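Local coordinates for protein glucosamine kinase (Streptacidiphilus jiangxiensis, PDB 6HWJ) that catalyses the ATP-dependent, magnesium-requiring phosphorylation of D-glucosamine to D-glucosamine 6-phosphate and also acts, less efficiently, on glucose, at residues W5-V17 / V29-L41. Residues are numbered along the deposited sequence; the frame is centred on the assembly and turned at random.
Sequences WSELVAAADPALV and VPGPLRLDALLDL
With chi1 at -73°, the indole of W5 swings back beside its own backbone N, while L38, with CG anti to the backbone N (chi1 -170°), sets CG and CD1 over one face of that ring. L38 CD1 lies 3.9 Å from the centroid of the five-membered ring of W5, close to the ring normal, a CH-pi contact. L35 CD2 packs 3.6 Å from W5 CB and against the backbone at S6 N; one turn on, V9 packs its CB on L35 CB and its CG1 on L33 CB. L33, with the largest contact area here, packs its two methyls among P14, L16 and V17, CD1 lying 3.8 Å from L16 CB. Beyond it, P14 CB packs 3.9 Å from V29 CB. No direct hydrogen bond joins the segments; two waters do so instead, one linking S6 O to L35 N, the other donating to A10 O and A12 O and accepting from L33 N. Helix 5-11 runs roughly antiparallel to strand 34-41 (140°, axes 7.0 Å apart at closest approach), lying against the N-terminal antiparallel sheet, where V50 of strand 45-51 meets V9 and L33, L62 of strand 57-65 touches W5 and L16, and R64 makes a cation-pi contact with W5.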
loop_
_atom_site.group_PDB
_atom_site.type_symbol
_atom_site.label_atom_id
_atom_site.label_comp_id
_atom_site.label_asym_id
_atom_site.label_seq_id
_atom_site.Cartn_x
_atom_site.Cartn_y
_atom_site.Cartn_z
ATOM N N TRP A 5 -25.817 -12.215 -20.237
ATOM C CA TRP A 5 -24.484 -11.641 -20.127
ATOM C C TRP A 5 -23.414 -12.638 -20.552
ATOM O O TRP A 5 -22.414 -12.252 -21.164
ATOM C CB TRP A 5 -24.237 -11.182 -18.695
ATOM C CG TRP A 5 -24.970 -9.944 -18.286
ATOM C CD1 TRP A 5 -26.116 -9.878 -17.547
ATOM C CD2 TRP A 5 -24.598 -8.589 -18.564
ATOM N NE1 TRP A 5 -26.463 -8.583 -17.342
ATOM C CE2 TRP A 5 -25.553 -7.765 -17.951
ATOM C CE3 TRP A 5 -23.550 -7.996 -19.270
ATOM C CZ2 TRP A 5 -25.504 -6.376 -18.028
ATOM C CZ3 TRP A 5 -23.497 -6.623 -19.339
ATOM C CH2 TRP A 5 -24.469 -5.827 -18.726
ATOM N N SER A 6 -23.606 -13.927 -20.235
ATOM C CA SER A 6 -22.616 -14.938 -20.588
ATOM C C SER A 6 -22.408 -15.010 -22.094
ATOM O O SER A 6 -21.271 -15.087 -22.568
ATOM C CB SER A 6 -23.042 -16.317 -20.057
ATOM O OG SER A 6 -23.230 -16.276 -18.649
ATOM N N GLU A 7 -23.501 -15.022 -22.859
ATOM C CA GLU A 7 -23.397 -15.100 -24.311
ATOM C C GLU A 7 -22.790 -13.834 -24.896
ATOM O O GLU A 7 -22.046 -13.892 -25.879
ATOM C CB GLU A 7 -24.775 -15.336 -24.933
ATOM C CG GLU A 7 -25.454 -16.629 -24.542
ATOM C CD GLU A 7 -26.897 -16.677 -25.033
ATOM O OE1 GLU A 7 -27.191 -17.455 -25.968
ATOM O OE2 GLU A 7 -27.734 -15.917 -24.496
ATOM N N LEU A 8 -23.117 -12.672 -24.332
ATOM C CA LEU A 8 -22.514 -11.437 -24.815
ATOM C C LEU A 8 -21.007 -11.445 -24.585
ATOM O O LEU A 8 -20.237 -11.028 -25.454
ATOM C CB LEU A 8 -23.153 -10.224 -24.130
ATOM C CG LEU A 8 -24.563 -9.830 -24.583
ATOM C CD1 LEU A 8 -25.096 -8.723 -23.668
ATOM C CD2 LEU A 8 -24.607 -9.374 -26.044
ATOM N N VAL A 9 -20.562 -11.903 -23.412
ATOM C CA VAL A 9 -19.131 -11.883 -23.123
ATOM C C VAL A 9 -18.411 -12.930 -23.964
ATOM O O VAL A 9 -17.327 -12.679 -24.502
ATOM C CB VAL A 9 -18.887 -12.087 -21.617
ATOM C CG1 VAL A 9 -17.408 -12.217 -21.320
ATOM C CG2 VAL A 9 -19.468 -10.912 -20.822
ATOM N N ALA A 10 -19.008 -14.119 -24.108
ATOM C CA ALA A 10 -18.391 -15.147 -24.938
ATOM C C ALA A 10 -18.256 -14.689 -26.383
ATOM O O ALA A 10 -17.308 -15.079 -27.067
ATOM C CB ALA A 10 -19.214 -16.440 -24.877
ATOM N N ALA A 11 -19.181 -13.850 -26.862
ATOM C CA ALA A 11 -19.148 -13.407 -28.248
ATOM C C ALA A 11 -18.364 -12.121 -28.427
ATOM O O ALA A 11 -18.202 -11.666 -29.564
ATOM C CB ALA A 11 -20.574 -13.210 -28.784
ATOM N N ALA A 12 -17.897 -11.512 -27.332
ATOM C CA ALA A 12 -17.247 -10.217 -27.435
ATOM C C ALA A 12 -15.776 -10.376 -27.803
ATOM O O ALA A 12 -15.142 -11.409 -27.552
ATOM C CB ALA A 12 -17.381 -9.445 -26.130
ATOM N N ASP A 13 -15.231 -9.328 -28.397
ATOM C CA ASP A 13 -13.807 -9.291 -28.686
ATOM C C ASP A 13 -13.025 -9.452 -27.388
ATOM O O ASP A 13 -13.381 -8.840 -26.366
ATOM C CB ASP A 13 -13.447 -7.976 -29.387
ATOM C CG ASP A 13 -12.020 -7.931 -29.853
ATOM O OD1 ASP A 13 -11.111 -7.962 -29.020
ATOM O OD2 ASP A 13 -11.799 -7.845 -31.074
ATOM N N PRO A 14 -11.979 -10.285 -27.373
ATOM C CA PRO A 14 -11.240 -10.506 -26.115
ATOM C C PRO A 14 -10.653 -9.240 -25.516
ATOM O O PRO A 14 -10.365 -9.224 -24.303
ATOM C CB PRO A 14 -10.135 -11.490 -26.521
ATOM C CG PRO A 14 -10.682 -12.206 -27.701
ATOM C CD PRO A 14 -11.531 -11.202 -28.443
ATOM N N ALA A 15 -10.466 -8.180 -26.310
ATOM C CA ALA A 15 -9.984 -6.910 -25.763
ATOM C C ALA A 15 -10.958 -6.287 -24.772
ATOM O O ALA A 15 -10.611 -5.292 -24.123
ATOM C CB ALA A 15 -9.722 -5.917 -26.911
ATOM N N LEU A 16 -12.168 -6.848 -24.646
ATOM C CA LEU A 16 -13.128 -6.377 -23.662
ATOM C C LEU A 16 -12.499 -6.218 -22.283
ATOM O O LEU A 16 -12.819 -5.274 -21.557
ATOM C CB LEU A 16 -14.296 -7.358 -23.600
ATOM C CG LEU A 16 -15.451 -7.057 -22.641
ATOM C CD1 LEU A 16 -16.259 -5.865 -23.135
ATOM C CD2 LEU A 16 -16.329 -8.286 -22.506
ATOM N N VAL A 17 -11.598 -7.132 -21.897
ATOM C CA VAL A 17 -11.094 -7.119 -20.524
ATOM C C VAL A 17 -10.051 -6.037 -20.271
ATOM O O VAL A 17 -9.632 -5.858 -19.116
ATOM C CB VAL A 17 -10.476 -8.481 -20.123
ATOM C CG1 VAL A 17 -11.464 -9.634 -20.342
ATOM C CG2 VAL A 17 -9.199 -8.730 -20.896
ATOM N N VAL A 29 -5.344 -10.391 -26.352
ATOM C CA VAL A 29 -5.889 -11.286 -25.331
ATOM C C VAL A 29 -6.490 -12.504 -26.018
ATOM O O VAL A 29 -7.321 -12.348 -26.940
ATOM C CB VAL A 29 -6.952 -10.552 -24.487
ATOM C CG1 VAL A 29 -7.609 -11.519 -23.510
ATOM C CG2 VAL A 29 -6.328 -9.373 -23.757
ATOM N N PRO A 30 -6.122 -13.728 -25.627
ATOM C CA PRO A 30 -6.632 -14.901 -26.340
ATOM C C PRO A 30 -8.077 -15.183 -25.968
ATOM O O PRO A 30 -8.472 -15.124 -24.797
ATOM C CB PRO A 30 -5.698 -16.032 -25.885
ATOM C CG PRO A 30 -5.247 -15.611 -24.526
ATOM C CD PRO A 30 -5.222 -14.091 -24.515
ATOM N N GLY A 31 -8.870 -15.473 -26.989
ATOM C CA GLY A 31 -10.269 -15.773 -26.814
ATOM C C GLY A 31 -10.549 -17.239 -27.052
ATOM O O GLY A 31 -9.653 -18.018 -27.402
ATOM N N PRO A 32 -11.811 -17.645 -26.882
ATOM C CA PRO A 32 -12.910 -16.746 -26.504
ATOM C C PRO A 32 -12.922 -16.473 -25.012
ATOM O O PRO A 32 -12.320 -17.236 -24.254
ATOM C CB PRO A 32 -14.154 -17.524 -26.931
ATOM C CG PRO A 32 -13.760 -18.961 -26.721
ATOM C CD PRO A 32 -12.267 -19.043 -27.021
ATOM N N LEU A 33 -13.583 -15.385 -24.607
ATOM C CA LEU A 33 -13.763 -15.071 -23.208
ATOM C C LEU A 33 -14.866 -15.937 -22.599
ATOM O O LEU A 33 -15.753 -16.428 -23.290
ATOM C CB LEU A 33 -14.138 -13.599 -23.031
ATOM C CG LEU A 33 -13.227 -12.523 -23.624
ATOM C CD1 LEU A 33 -13.789 -11.130 -23.278
ATOM C CD2 LEU A 33 -11.804 -12.659 -23.093
ATOM N N ARG A 34 -14.801 -16.107 -21.285
ATOM C CA ARG A 34 -15.834 -16.816 -20.543
ATOM C C ARG A 34 -16.197 -16.014 -19.302
ATOM O O ARG A 34 -15.316 -15.589 -18.546
ATOM C CB ARG A 34 -15.370 -18.222 -20.139
ATOM C CG ARG A 34 -16.489 -19.098 -19.584
ATOM C CD ARG A 34 -15.972 -20.460 -19.139
ATOM N NE ARG A 34 -15.123 -20.355 -17.956
ATOM C CZ ARG A 34 -14.464 -21.373 -17.412
ATOM N NH1 ARG A 34 -13.718 -21.179 -16.332
ATOM N NH2 ARG A 34 -14.548 -22.585 -17.947
ATOM N N LEU A 35 -17.487 -15.825 -19.082
ATOM C CA LEU A 35 -17.976 -15.098 -17.925
ATOM C C LEU A 35 -18.103 -16.065 -16.749
ATOM O O LEU A 35 -18.883 -17.019 -16.803
ATOM C CB LEU A 35 -19.310 -14.436 -18.242
ATOM C CG LEU A 35 -19.932 -13.537 -17.180
ATOM C CD1 LEU A 35 -18.980 -12.389 -16.823
ATOM C CD2 LEU A 35 -21.267 -12.986 -17.686
ATOM N N ASP A 36 -17.325 -15.821 -15.695
ATOM C CA ASP A 36 -17.354 -16.671 -14.508
ATOM C C ASP A 36 -18.368 -16.197 -13.475
ATOM O O ASP A 36 -18.918 -17.016 -12.724
ATOM C CB ASP A 36 -15.970 -16.725 -13.859
ATOM C CG ASP A 36 -15.021 -17.678 -14.570
ATOM O OD1 ASP A 36 -15.478 -18.468 -15.426
ATOM O OD2 ASP A 36 -13.814 -17.634 -14.271
ATOM N N ALA A 37 -18.614 -14.892 -13.398
ATOM C CA ALA A 37 -19.536 -14.348 -12.408
ATOM C C ALA A 37 -19.939 -12.962 -12.864
ATOM O O ALA A 37 -19.166 -12.267 -13.530
ATOM C CB ALA A 37 -18.890 -14.295 -11.013
ATOM N N LEU A 38 -21.151 -12.554 -12.478
ATOM C CA LEU A 38 -21.745 -11.319 -12.990
ATOM C C LEU A 38 -22.620 -10.704 -11.908
ATOM O O LEU A 38 -23.567 -11.343 -11.428
ATOM C CB LEU A 38 -22.556 -11.626 -14.249
ATOM C CG LEU A 38 -23.082 -10.474 -15.117
ATOM C CD1 LEU A 38 -24.156 -9.671 -14.381
ATOM C CD2 LEU A 38 -21.926 -9.593 -15.556
ATOM N N LEU A 39 -22.282 -9.486 -11.500
ATOM C CA LEU A 39 -23.097 -8.689 -10.612
ATOM C C LEU A 39 -23.878 -7.682 -11.453
ATOM O O LEU A 39 -23.293 -6.771 -12.041
ATOM C CB LEU A 39 -22.243 -7.969 -9.579
ATOM C CG LEU A 39 -23.039 -7.005 -8.666
ATOM C CD1 LEU A 39 -23.994 -7.788 -7.779
ATOM C CD2 LEU A 39 -22.086 -6.176 -7.837
ATOM N N ASP A 40 -25.195 -7.854 -11.516
ATOM C CA ASP A 40 -26.054 -6.984 -12.315
ATOM C C ASP A 40 -26.318 -5.702 -11.535
ATOM O O ASP A 40 -26.837 -5.748 -10.412
ATOM C CB ASP A 40 -27.347 -7.712 -12.647
ATOM C CG ASP A 40 -28.199 -6.966 -13.675
ATOM O OD1 ASP A 40 -28.142 -5.721 -13.737
ATOM O OD2 ASP A 40 -28.929 -7.660 -14.428
ATOM N N LEU A 41 -25.943 -4.557 -12.115
ATOM C CA LEU A 41 -26.138 -3.276 -11.453
ATOM C C LEU A 41 -27.353 -2.522 -11.978
ATOM O O LEU A 41 -27.592 -1.397 -11.543
ATOM C CB LEU A 41 -24.891 -2.396 -11.602
ATOM C CG LEU A 41 -23.606 -2.921 -10.960
ATOM C CD1 LEU A 41 -22.414 -2.065 -11.376
ATOM C CD2 LEU A 41 -23.725 -2.967 -9.459
HETATM O O HOH W 1 -19.368 -16.535 -21.101
HETATM O O HOH W 2 -14.800 -14.072 -26.768
#